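Local coordinates for DNA topoisomerase 2-associated protein PAT1 (Saccharomyces cerevisiae, PDB 5LMG) that probably activates mRNA decapping and represses translation, its C-terminal domain interacting directly with the decapping enzyme Dcp2 and the exonuclease Xrn1, at residues Lys104-Met109 with Val157-Met162; Pro95-Leu100 with Ser133-Ile138; Thr313-Glu318 with Lys344-Leu349; Asp261-Leu266 with Lys270-Ala275. The protein carries 2 engineered substitutions. All coordinates share one frame; numbering follows the deposited sequence.

Contact 1 (Lys104-Met109 with Val157-Met162)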
# COMPACT_ATOMS: atom_id res chain seq x y z
N LYS A 104 -2.87 -20.39 1.47
CA LYS A 104 -2.18 -21.24 2.45
C LYS A 104 -0.75 -20.73 2.74
O LYS A 104 -0.38 -20.63 3.91
CB LYS A 104 -2.20 -22.71 2.00
CG LYS A 104 -2.46 -23.65 3.16
CD LYS A 104 -2.49 -25.10 2.73
CE LYS A 104 -2.35 -26.01 3.92
NZ LYS A 104 -2.50 -27.44 3.54
N GLY A 105 -0.02 -20.33 1.70
CA GLY A 105 1.32 -19.73 1.84
C GLY A 105 1.26 -18.43 2.63
O GLY A 105 2.00 -18.26 3.60
N ILE A 106 0.31 -17.55 2.28
CA ILE A 106 0.09 -16.26 2.96
C ILE A 106 -0.29 -16.44 4.45
O ILE A 106 0.31 -15.79 5.32
CB ILE A 106 -0.97 -15.39 2.18
CG1 ILE A 106 -0.45 -15.01 0.77
CG2 ILE A 106 -1.39 -14.12 2.99
CD1 ILE A 106 -1.55 -14.53 -0.20
N LYS A 107 -1.26 -17.34 4.74
CA LYS A 107 -1.78 -17.54 6.09
C LYS A 107 -0.75 -18.08 7.12
O LYS A 107 -0.88 -17.75 8.29
CB LYS A 107 -3.06 -18.39 6.06
CG LYS A 107 -4.28 -17.53 5.70
CD LYS A 107 -5.29 -18.27 4.85
CE LYS A 107 -6.53 -18.59 5.63
NZ LYS A 107 -7.49 -19.42 4.84
N ILE A 108 0.29 -18.83 6.68
CA ILE A 108 1.32 -19.37 7.59
C ILE A 108 2.43 -18.34 7.94
O ILE A 108 3.19 -18.58 8.88
CB ILE A 108 1.90 -20.71 7.03
CG1 ILE A 108 2.68 -21.53 8.10
CG2 ILE A 108 2.73 -20.53 5.77
CD1 ILE A 108 1.91 -22.61 8.73
N MET A 109 2.52 -17.22 7.18
CA MET A 109 3.55 -16.19 7.34
C MET A 109 3.71 -15.63 8.77
O MET A 109 4.86 -15.59 9.21
CB MET A 109 3.37 -15.05 6.33
CG MET A 109 4.68 -14.54 5.75
SD MET A 109 5.81 -15.83 5.15
CE MET A 109 4.89 -16.48 3.84
N VAL A 157 -6.29 -10.28 -2.53
CA VAL A 157 -5.61 -8.99 -2.36
C VAL A 157 -5.82 -8.49 -0.92
O VAL A 157 -4.84 -8.14 -0.27
CB VAL A 157 -6.04 -7.95 -3.45
CG1 VAL A 157 -5.45 -6.56 -3.16
CG2 VAL A 157 -5.62 -8.41 -4.85
N ASP A 158 -7.08 -8.53 -0.41
CA ASP A 158 -7.42 -8.12 0.96
C ASP A 158 -6.69 -9.00 2.01
O ASP A 158 -6.24 -8.46 3.03
CB ASP A 158 -8.95 -8.17 1.18
CG ASP A 158 -9.80 -7.31 0.24
OD1 ASP A 158 -9.24 -6.37 -0.38
OD2 ASP A 158 -11.02 -7.56 0.16
N LEU A 159 -6.56 -10.32 1.74
CA LEU A 159 -5.84 -11.26 2.61
C LEU A 159 -4.35 -10.89 2.70
O LEU A 159 -3.83 -10.77 3.81
CB LEU A 159 -6.00 -12.73 2.17
CG LEU A 159 -5.31 -13.78 3.09
CD1 LEU A 159 -6.08 -13.97 4.39
CD2 LEU A 159 -5.12 -15.10 2.36
N PHE A 160 -3.67 -10.74 1.54
CA PHE A 160 -2.27 -10.36 1.45
C PHE A 160 -2.04 -9.04 2.19
O PHE A 160 -1.10 -8.94 2.97
CB PHE A 160 -1.83 -10.24 -0.01
CG PHE A 160 -0.33 -10.19 -0.19
CD1 PHE A 160 0.37 -9.00 0.01
CD2 PHE A 160 0.38 -11.32 -0.57
CE1 PHE A 160 1.76 -8.95 -0.17
CE2 PHE A 160 1.77 -11.26 -0.75
CZ PHE A 160 2.45 -10.08 -0.54
N GLN A 161 -2.94 -8.06 1.99
CA GLN A 161 -2.91 -6.75 2.63
C GLN A 161 -2.94 -6.85 4.16
O GLN A 161 -2.09 -6.28 4.83
CB GLN A 161 -4.06 -5.87 2.09
CG GLN A 161 -4.29 -4.52 2.81
CD GLN A 161 -3.29 -3.44 2.45
OE1 GLN A 161 -2.86 -3.31 1.29
NE2 GLN A 161 -2.93 -2.62 3.43
N MET A 162 -3.92 -7.61 4.70
CA MET A 162 -4.16 -7.81 6.13
C MET A 162 -3.00 -8.54 6.84
O MET A 162 -2.59 -8.11 7.92
CB MET A 162 -5.49 -8.54 6.33
CG MET A 162 -5.90 -8.70 7.77
SD MET A 162 -7.25 -9.89 7.98
CE MET A 162 -6.37 -11.43 7.84

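Contact 2 (Pro95-Leu100 with Ser133-Ile138)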
# COMPACT_ATOMS: atom_id res chain seq x y z
N PRO A 95 11.07 -19.90 -5.35
CA PRO A 95 9.94 -20.70 -4.83
C PRO A 95 9.14 -20.06 -3.70
O PRO A 95 7.93 -20.30 -3.61
CB PRO A 95 10.60 -22.01 -4.39
CG PRO A 95 11.84 -22.10 -5.23
CD PRO A 95 12.33 -20.68 -5.34
N PHE A 96 9.78 -19.21 -2.85
CA PHE A 96 9.09 -18.50 -1.77
C PHE A 96 8.07 -17.50 -2.34
O PHE A 96 6.96 -17.42 -1.82
CB PHE A 96 10.08 -17.82 -0.81
CG PHE A 96 9.40 -17.03 0.30
CD1 PHE A 96 8.88 -17.68 1.41
CD2 PHE A 96 9.28 -15.65 0.21
CE1 PHE A 96 8.24 -16.96 2.42
CE2 PHE A 96 8.64 -14.93 1.23
CZ PHE A 96 8.13 -15.59 2.33
N ILE A 97 8.45 -16.76 -3.40
CA ILE A 97 7.61 -15.79 -4.10
C ILE A 97 6.37 -16.49 -4.67
O ILE A 97 5.27 -15.97 -4.51
CB ILE A 97 8.41 -14.96 -5.15
CG1 ILE A 97 9.50 -14.07 -4.49
CG2 ILE A 97 7.51 -14.14 -6.11
CD1 ILE A 97 8.99 -12.85 -3.63
N SER A 98 6.55 -17.67 -5.28
CA SER A 98 5.42 -18.45 -5.82
C SER A 98 4.49 -19.00 -4.74
O SER A 98 3.28 -19.05 -4.97
CB SER A 98 5.92 -19.56 -6.73
OG SER A 98 6.19 -19.02 -8.01
N MET A 99 5.04 -19.36 -3.54
CA MET A 99 4.27 -19.85 -2.39
C MET A 99 3.26 -18.79 -1.92
O MET A 99 2.18 -19.13 -1.44
CB MET A 99 5.19 -20.30 -1.24
CG MET A 99 5.78 -21.69 -1.46
SD MET A 99 6.47 -22.49 0.03
CE MET A 99 8.05 -21.70 0.11
N LEU A 100 3.62 -17.51 -2.12
CA LEU A 100 2.82 -16.33 -1.78
C LEU A 100 1.63 -16.12 -2.74
O LEU A 100 0.80 -15.26 -2.48
CB LEU A 100 3.74 -15.09 -1.72
CG LEU A 100 4.23 -14.63 -0.34
CD1 LEU A 100 5.09 -15.68 0.33
CD2 LEU A 100 5.06 -13.37 -0.46
N SER A 133 7.73 -7.28 -8.72
CA SER A 133 7.00 -7.29 -9.99
C SER A 133 6.58 -8.71 -10.42
O SER A 133 5.66 -8.85 -11.22
CB SER A 133 7.80 -6.59 -11.08
OG SER A 133 7.96 -5.22 -10.76
N HIS A 134 7.24 -9.75 -9.86
CA HIS A 134 6.96 -11.17 -10.12
C HIS A 134 5.94 -11.73 -9.11
O HIS A 134 5.55 -12.90 -9.21
CB HIS A 134 8.26 -12.00 -10.08
CG HIS A 134 9.28 -11.64 -11.12
ND1 HIS A 134 9.09 -10.58 -12.00
CD2 HIS A 134 10.48 -12.21 -11.38
CE1 HIS A 134 10.18 -10.54 -12.76
NE2 HIS A 134 11.04 -11.51 -12.43
N LEU A 135 5.54 -10.92 -8.13
CA LEU A 135 4.59 -11.32 -7.09
C LEU A 135 3.19 -11.26 -7.70
O LEU A 135 2.79 -10.22 -8.23
CB LEU A 135 4.75 -10.42 -5.86
CG LEU A 135 4.23 -10.91 -4.51
CD1 LEU A 135 4.83 -12.25 -4.10
CD2 LEU A 135 4.51 -9.89 -3.44
N GLN A 136 2.51 -12.42 -7.74
CA GLN A 136 1.18 -12.56 -8.33
C GLN A 136 0.16 -11.57 -7.79
O GLN A 136 -0.63 -11.04 -8.57
CB GLN A 136 0.67 -14.01 -8.20
CG GLN A 136 -0.21 -14.46 -9.38
CD GLN A 136 0.41 -14.28 -10.75
OE1 GLN A 136 -0.18 -13.66 -11.64
NE2 GLN A 136 1.62 -14.81 -10.96
N ILE A 137 0.23 -11.26 -6.47
CA ILE A 137 -0.66 -10.31 -5.81
C ILE A 137 -0.53 -8.88 -6.36
O ILE A 137 -1.52 -8.13 -6.35
CB ILE A 137 -0.56 -10.36 -4.26
CG1 ILE A 137 -1.93 -10.10 -3.60
CG2 ILE A 137 0.56 -9.47 -3.69
CD1 ILE A 137 -2.93 -11.24 -3.81
N ILE A 138 0.66 -8.51 -6.87
CA ILE A 138 0.93 -7.21 -7.49
C ILE A 138 0.22 -7.18 -8.84
O ILE A 138 -0.49 -6.22 -9.14
CB ILE A 138 2.46 -6.95 -7.59
CG1 ILE A 138 3.09 -6.78 -6.17
CG2 ILE A 138 2.79 -5.78 -8.54
CD1 ILE A 138 2.72 -5.48 -5.34
O HOH W 1 3.31 -14.85 -6.02
O HOH W 2 1.57 -13.28 -4.50

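Contact 3 (Thr313-Glu318 with Lys344-Leu349)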
# COMPACT_ATOMS: atom_id res chain seq x y z
N THR A 313 -20.66 18.15 -3.71
CA THR A 313 -21.91 17.48 -4.14
C THR A 313 -22.59 16.83 -2.91
O THR A 313 -23.80 16.96 -2.74
CB THR A 313 -21.64 16.49 -5.30
OG1 THR A 313 -21.21 17.23 -6.43
CG2 THR A 313 -22.88 15.67 -5.69
N LEU A 314 -21.78 16.16 -2.04
CA LEU A 314 -22.29 15.55 -0.81
C LEU A 314 -22.84 16.59 0.17
O LEU A 314 -23.87 16.34 0.80
CB LEU A 314 -21.24 14.66 -0.14
CG LEU A 314 -20.96 13.32 -0.83
CD1 LEU A 314 -19.68 12.72 -0.33
CD2 LEU A 314 -22.10 12.33 -0.61
N GLN A 315 -22.17 17.75 0.29
CA GLN A 315 -22.60 18.85 1.17
C GLN A 315 -23.97 19.41 0.71
O GLN A 315 -24.83 19.67 1.55
CB GLN A 315 -21.53 19.95 1.23
CG GLN A 315 -21.80 20.99 2.32
CD GLN A 315 -20.77 22.09 2.38
OE1 GLN A 315 -20.16 22.48 1.37
NE2 GLN A 315 -20.58 22.64 3.56
N LYS A 316 -24.16 19.58 -0.61
CA LYS A 316 -25.42 20.03 -1.21
C LYS A 316 -26.54 19.02 -0.87
O LYS A 316 -27.61 19.45 -0.44
CB LYS A 316 -25.25 20.24 -2.74
CG LYS A 316 -26.55 20.48 -3.51
CD LYS A 316 -27.02 19.20 -4.20
CE LYS A 316 -28.42 19.32 -4.73
NZ LYS A 316 -28.85 18.09 -5.46
N LYS A 317 -26.28 17.70 -1.05
CA LYS A 317 -27.23 16.61 -0.79
C LYS A 317 -27.67 16.61 0.67
O LYS A 317 -28.86 16.46 0.96
CB LYS A 317 -26.62 15.25 -1.15
CG LYS A 317 -26.63 14.98 -2.65
CD LYS A 317 -25.92 13.68 -3.01
CE LYS A 317 -25.83 13.55 -4.51
NZ LYS A 317 -25.10 12.33 -4.93
N GLU A 318 -26.69 16.82 1.58
CA GLU A 318 -26.89 16.91 3.02
C GLU A 318 -27.86 18.05 3.33
O GLU A 318 -28.85 17.80 4.01
CB GLU A 318 -25.55 17.14 3.73
CG GLU A 318 -25.65 17.12 5.25
CD GLU A 318 -24.40 17.54 6.00
OE1 GLU A 318 -23.28 17.24 5.52
OE2 GLU A 318 -24.55 18.09 7.11
N LYS A 344 -15.11 12.03 5.35
CA LYS A 344 -14.06 11.11 4.94
C LYS A 344 -13.19 11.77 3.86
O LYS A 344 -11.96 11.77 4.00
CB LYS A 344 -14.65 9.77 4.45
CG LYS A 344 -13.57 8.75 4.10
CD LYS A 344 -14.13 7.39 3.69
CE LYS A 344 -13.04 6.37 3.48
NZ LYS A 344 -12.15 6.70 2.32
N LEU A 345 -13.82 12.35 2.81
CA LEU A 345 -13.15 13.05 1.71
C LEU A 345 -12.34 14.25 2.22
O LEU A 345 -11.20 14.41 1.81
CB LEU A 345 -14.14 13.48 0.59
CG LEU A 345 -14.83 12.35 -0.19
CD1 LEU A 345 -15.91 12.90 -1.14
CD2 LEU A 345 -13.83 11.46 -0.95
N TYR A 346 -12.90 15.04 3.16
CA TYR A 346 -12.24 16.18 3.80
C TYR A 346 -10.95 15.74 4.49
O TYR A 346 -9.89 16.32 4.25
CB TYR A 346 -13.15 16.83 4.87
CG TYR A 346 -14.32 17.65 4.38
CD1 TYR A 346 -14.42 18.06 3.05
CD2 TYR A 346 -15.32 18.06 5.26
CE1 TYR A 346 -15.48 18.85 2.61
CE2 TYR A 346 -16.38 18.86 4.83
CZ TYR A 346 -16.47 19.24 3.51
OH TYR A 346 -17.53 20.00 3.08
N GLN A 347 -11.05 14.68 5.34
CA GLN A 347 -9.96 14.11 6.13
C GLN A 347 -8.85 13.50 5.28
O GLN A 347 -7.68 13.74 5.58
CB GLN A 347 -10.49 13.10 7.16
CG GLN A 347 -11.29 13.72 8.31
CD GLN A 347 -12.26 12.74 8.94
OE1 GLN A 347 -12.11 11.51 8.86
NE2 GLN A 347 -13.30 13.27 9.58
N ASP A 348 -9.21 12.71 4.24
CA ASP A 348 -8.23 12.06 3.35
C ASP A 348 -7.42 13.10 2.59
O ASP A 348 -6.19 13.00 2.54
CB ASP A 348 -8.90 11.06 2.40
CG ASP A 348 -9.51 9.84 3.07
OD1 ASP A 348 -9.27 9.64 4.29
OD2 ASP A 348 -10.25 9.09 2.39
N LEU A 349 -8.09 14.13 2.06
CA LEU A 349 -7.43 15.22 1.34
C LEU A 349 -6.56 16.07 2.31
O LEU A 349 -5.42 16.37 1.96
CB LEU A 349 -8.46 16.07 0.58
CG LEU A 349 -7.95 17.32 -0.16
CD1 LEU A 349 -6.88 16.99 -1.21
CD2 LEU A 349 -9.11 18.08 -0.80

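Contact 4 (Asp261-Leu266 with Lys270-Ala275). With EDO (1,2-ethanediol), chain H.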
# COMPACT_ATOMS: atom_id res chain seq x y z
N ASP A 261 -15.60 1.48 -10.79
CA ASP A 261 -16.97 0.98 -10.95
C ASP A 261 -17.07 -0.51 -10.73
O ASP A 261 -17.97 -0.96 -10.01
CB ASP A 261 -17.47 1.29 -12.37
CG ASP A 261 -17.99 2.70 -12.57
OD1 ASP A 261 -17.70 3.58 -11.72
OD2 ASP A 261 -18.70 2.92 -13.57
N HIS A 262 -16.17 -1.27 -11.38
CA HIS A 262 -16.07 -2.72 -11.32
C HIS A 262 -15.88 -3.20 -9.88
O HIS A 262 -16.63 -4.09 -9.45
CB HIS A 262 -14.96 -3.21 -12.27
CG HIS A 262 -14.79 -4.70 -12.27
ND1 HIS A 262 -15.62 -5.52 -13.01
CD2 HIS A 262 -13.90 -5.46 -11.59
CE1 HIS A 262 -15.20 -6.75 -12.77
NE2 HIS A 262 -14.17 -6.77 -11.93
N ILE A 263 -14.93 -2.59 -9.13
CA ILE A 263 -14.63 -2.90 -7.72
C ILE A 263 -15.82 -2.54 -6.83
O ILE A 263 -16.19 -3.34 -5.96
CB ILE A 263 -13.33 -2.21 -7.19
CG1 ILE A 263 -12.11 -2.33 -8.15
CG2 ILE A 263 -12.97 -2.70 -5.78
CD1 ILE A 263 -11.63 -3.68 -8.52
N MET A 264 -16.39 -1.33 -7.01
CA MET A 264 -17.53 -0.82 -6.24
C MET A 264 -18.74 -1.75 -6.34
O MET A 264 -19.37 -2.04 -5.32
CB MET A 264 -17.90 0.60 -6.69
CG MET A 264 -16.94 1.68 -6.17
SD MET A 264 -17.53 3.36 -6.53
CE MET A 264 -17.17 3.47 -8.21
N ARG A 265 -19.02 -2.26 -7.55
CA ARG A 265 -20.09 -3.21 -7.87
C ARG A 265 -19.87 -4.54 -7.10
O ARG A 265 -20.80 -5.04 -6.46
CB ARG A 265 -20.11 -3.45 -9.39
CG ARG A 265 -21.36 -4.10 -9.96
CD ARG A 265 -21.69 -3.56 -11.36
NE ARG A 265 -20.64 -3.80 -12.36
CZ ARG A 265 -19.91 -2.85 -12.93
NH1 ARG A 265 -20.09 -1.57 -12.61
NH2 ARG A 265 -18.99 -3.17 -13.83
N LEU A 266 -18.64 -5.08 -7.13
CA LEU A 266 -18.29 -6.35 -6.47
C LEU A 266 -18.25 -6.28 -4.94
O LEU A 266 -18.54 -7.29 -4.28
CB LEU A 266 -16.95 -6.90 -7.02
CG LEU A 266 -16.96 -7.44 -8.45
CD1 LEU A 266 -15.58 -7.88 -8.86
CD2 LEU A 266 -17.95 -8.60 -8.62
N LYS A 270 -20.28 2.38 -2.11
CA LYS A 270 -21.03 3.51 -2.67
C LYS A 270 -20.06 4.55 -3.24
O LYS A 270 -20.37 5.25 -4.21
CB LYS A 270 -22.00 4.12 -1.63
CG LYS A 270 -22.86 3.09 -0.87
CD LYS A 270 -23.78 2.27 -1.78
CE LYS A 270 -24.39 1.09 -1.06
NZ LYS A 270 -25.11 0.20 -2.00
N PHE A 271 -18.85 4.62 -2.64
CA PHE A 271 -17.72 5.46 -3.04
C PHE A 271 -16.46 4.61 -3.01
O PHE A 271 -16.32 3.78 -2.12
CB PHE A 271 -17.57 6.67 -2.10
CG PHE A 271 -18.62 7.73 -2.30
CD1 PHE A 271 -18.51 8.65 -3.34
CD2 PHE A 271 -19.74 7.77 -1.49
CE1 PHE A 271 -19.51 9.61 -3.55
CE2 PHE A 271 -20.74 8.73 -1.70
CZ PHE A 271 -20.61 9.64 -2.72
N MET A 272 -15.55 4.81 -3.97
CA MET A 272 -14.29 4.06 -4.01
C MET A 272 -13.38 4.61 -2.90
O MET A 272 -13.21 5.82 -2.80
CB MET A 272 -13.62 4.19 -5.39
CG MET A 272 -12.43 3.29 -5.58
SD MET A 272 -12.89 1.56 -5.84
CE MET A 272 -11.34 0.91 -6.38
N ASP A 273 -12.86 3.72 -2.03
CA ASP A 273 -11.96 4.14 -0.95
C ASP A 273 -10.58 4.46 -1.54
O ASP A 273 -9.87 3.55 -2.00
CB ASP A 273 -11.87 3.08 0.16
CG ASP A 273 -11.25 3.55 1.47
OD1 ASP A 273 -10.56 4.59 1.47
OD2 ASP A 273 -11.43 2.85 2.50
N GLU A 274 -10.21 5.75 -1.56
CA GLU A 274 -8.93 6.19 -2.09
C GLU A 274 -8.01 6.80 -1.02
O GLU A 274 -7.02 7.47 -1.35
CB GLU A 274 -9.12 7.12 -3.31
CG GLU A 274 -9.66 6.37 -4.52
CD GLU A 274 -9.54 7.01 -5.89
OE1 GLU A 274 -9.56 8.26 -5.98
OE2 GLU A 274 -9.48 6.25 -6.88
N ALA A 275 -8.32 6.51 0.28
CA ALA A 275 -7.55 6.97 1.45
C ALA A 275 -6.08 6.58 1.36
O ALA A 275 -5.22 7.41 1.66
CB ALA A 275 -8.16 6.46 2.74
C1 EDO H . -10.63 9.33 -9.61
O1 EDO H . -10.14 9.91 -8.41
C2 EDO H . -9.54 8.41 -10.21
O2 EDO H . -9.33 7.24 -9.42

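Contact 1 (Lys104-Met109 with Val157-Met162)
I106 reaches between two neighbouring side chains of the facing helix. Its CG2 methyl rests on the isobutyl group of L159, 3.9 Å from L159 CD2, while its CD1 comes to the edge of the F160 ring, near the ring plane and 3.8 Å from F160 CD2. The two branches part because CG1 stands anti to the carbonyl carbon (chi1 -64°) and CG2 anti to the backbone N. An alanine here is likely to take from the F160 edge and the L159 methyl one of their partners and to open a gap between the helices. K107 meets the same methyl of L159: its bent chain crosses L159 at about a right angle, with K107 CD 4.0 Å from L159 CD2. The segments 104-109 and 157-162, on helices 103-114 and 151-174, run in nearly the same direction, 20° apart with their axes 9.9 Å apart at closest, within a largely helical domain whose sequence family belongs to the TPR clan. Further out, L100, L135 and I202 pack on F160, whereas I164 continues the contact of I106 with helix 151-174. On helix 48-70, E56 forms a salt bridge with K104 NZ and Y59 gives K104 a cation-pi partner.

Contact 2 (Pro95-Leu100 with Ser133-Ile138)
One face of the F96 ring is covered by L100 CD1, 3.6 Å above the plane and offset toward the rim, while L100 CD2 meets L135 CD1 across the contact at 3.8 Å. That methyl of L135 is the focus of the apolar packing, since I97 approaches it as well, with I97 CG2 3.8 Å from L135 CD1 and the two side chains crossing at about a right angle. L135 can reach both partners because its CG is anti to the backbone N (chi1 -160°), which carries the isobutyl group across to 95-100. F160 of helix 151-174 packs against both L100 and L135. S98, whose side chain points away from 133-138, forms a hydrogen bond through its hydroxyl to S45.

Beside the apolar cluster the two backbones are joined through water. One molecule donates to I97 O at 2.7 Å and accepts from Q136 N at 3.1 Å; a second donates weakly to L100 O and accepts from I137 N, also at 3.1 Å. Q136 and I137 are the first residues of helix 136-141, where amides have no carbonyl of a preceding turn to bind, and the waters supply acceptors while also occupying carbonyls of 95-100. With L135 at the N-cap position, its side chain buried under I97 and L100, this is a helix N terminus whose first amides are linked through bridging waters to carbonyls at the end of helix 95-99 and just after it, in a largely helical domain.

Contact 3 (Thr313-Glu318 with Lys344-Leu349)
K344, next in sequence to the L345 that meets L314, has its NZ gripped by two carboxylates. One is D348, a turn further along the same helix, whose OD2 receives K344 NZ through the syn lone pair at 3.1 Å; the other is D273, in the loop before helix 275-286. Two acidic partners would be expected to favour the charged lysine and to hold its end still. Across the segments the contact is slight, with leucine meeting leucine through single methyls: L314 CD1 is 3.9 Å from L345 CD1, and the side chains cross at about a right angle. Helices 290-322 and 329-355, consecutive in the chain, run in opposite directions here as the two arms of a helical hairpin, L314 CA and L345 CA lying 9.8 Å apart. The second pair is Q315 with Y346. The phenol oxygen stands almost squarely above the amide carbon, Y346 OH being 3.9 Å from Q315 CD, and the amide and ring planes are 82° apart, a packing contact without a hydrogen bond. Q315 presents its amide in this way with CG anti to the backbone N and the chain extended beyond it. Helix 329-355 also supplies I338 and K342 against L314, and K342 pairs with E318 in a salt bridge.

Contact 4 (Asp261-Leu266 with Lys270-Ala275)
M264 and M272 carry this contact, their side chains laid obliquely over one another so that each sulfur faces something different. M264 turns at its last torsion and brings its thioether onto the incoming backbone: M264 SD is 3.5 Å from M272 N and 3.9 Å from the carbonyl carbon, F271 C. The sulfur of M272 comes instead to the methylene of its neighbour, M272 SD lying 4.1 Å from M264 CG. From there its methyl passes on to I263, where M272 CE is 3.8 Å from I263 CG1. The reach of M272 follows from CG being anti to the backbone N (chi1 -171°), a bend at the next bond (75°) and a straight last one. After three intervening residues the chain folds back, and the linker between helix 257-267 and helix 275-286 lies against the helix it has just left, as a helix-loop-helix connection.

Beyond the methionines the linker leads into helix 275-286. D273 OD1, which has a second partner in K344, accepts from A275 N at 3.2 Å with an N-H...O angle of 161°, the nitrogen lying nearly on the C-O line: an Asx turn. E274, at the N-cap position, lies with both carboxylate oxygens close to a 1,2-ethanediol, probably from the crystallisation liquor, E274 OE2 being 2.7 Å from the diol O2. An alanine in place of E274 would probably leave the diol without its carboxylate partner here and remove a side chain that packs on F254 and P255. F271, pointing away from 261-266, packs on L314 and N341.

Overall arrangement
From the N terminus, contacts 2 and 1 open one after the other, on helices 95-99 and 103-114, and close in the same order, at 133-138 and 157-162. Their loops therefore cross rather than nest. They touch directly, F160 packing on L135 and I137, and I106 and M109 on L100, so that they form one continuous packed region. Contact 4 follows as a short closure, three residues between its segments, joining helix 257-267 to the loop before helix 275-286. Contact 3 then closes the hairpin of helices 290-322 and 329-355, and touches contact 4 through K344 and L314. Contacts 2 and 3 stand on opposite sides of the chain's centre.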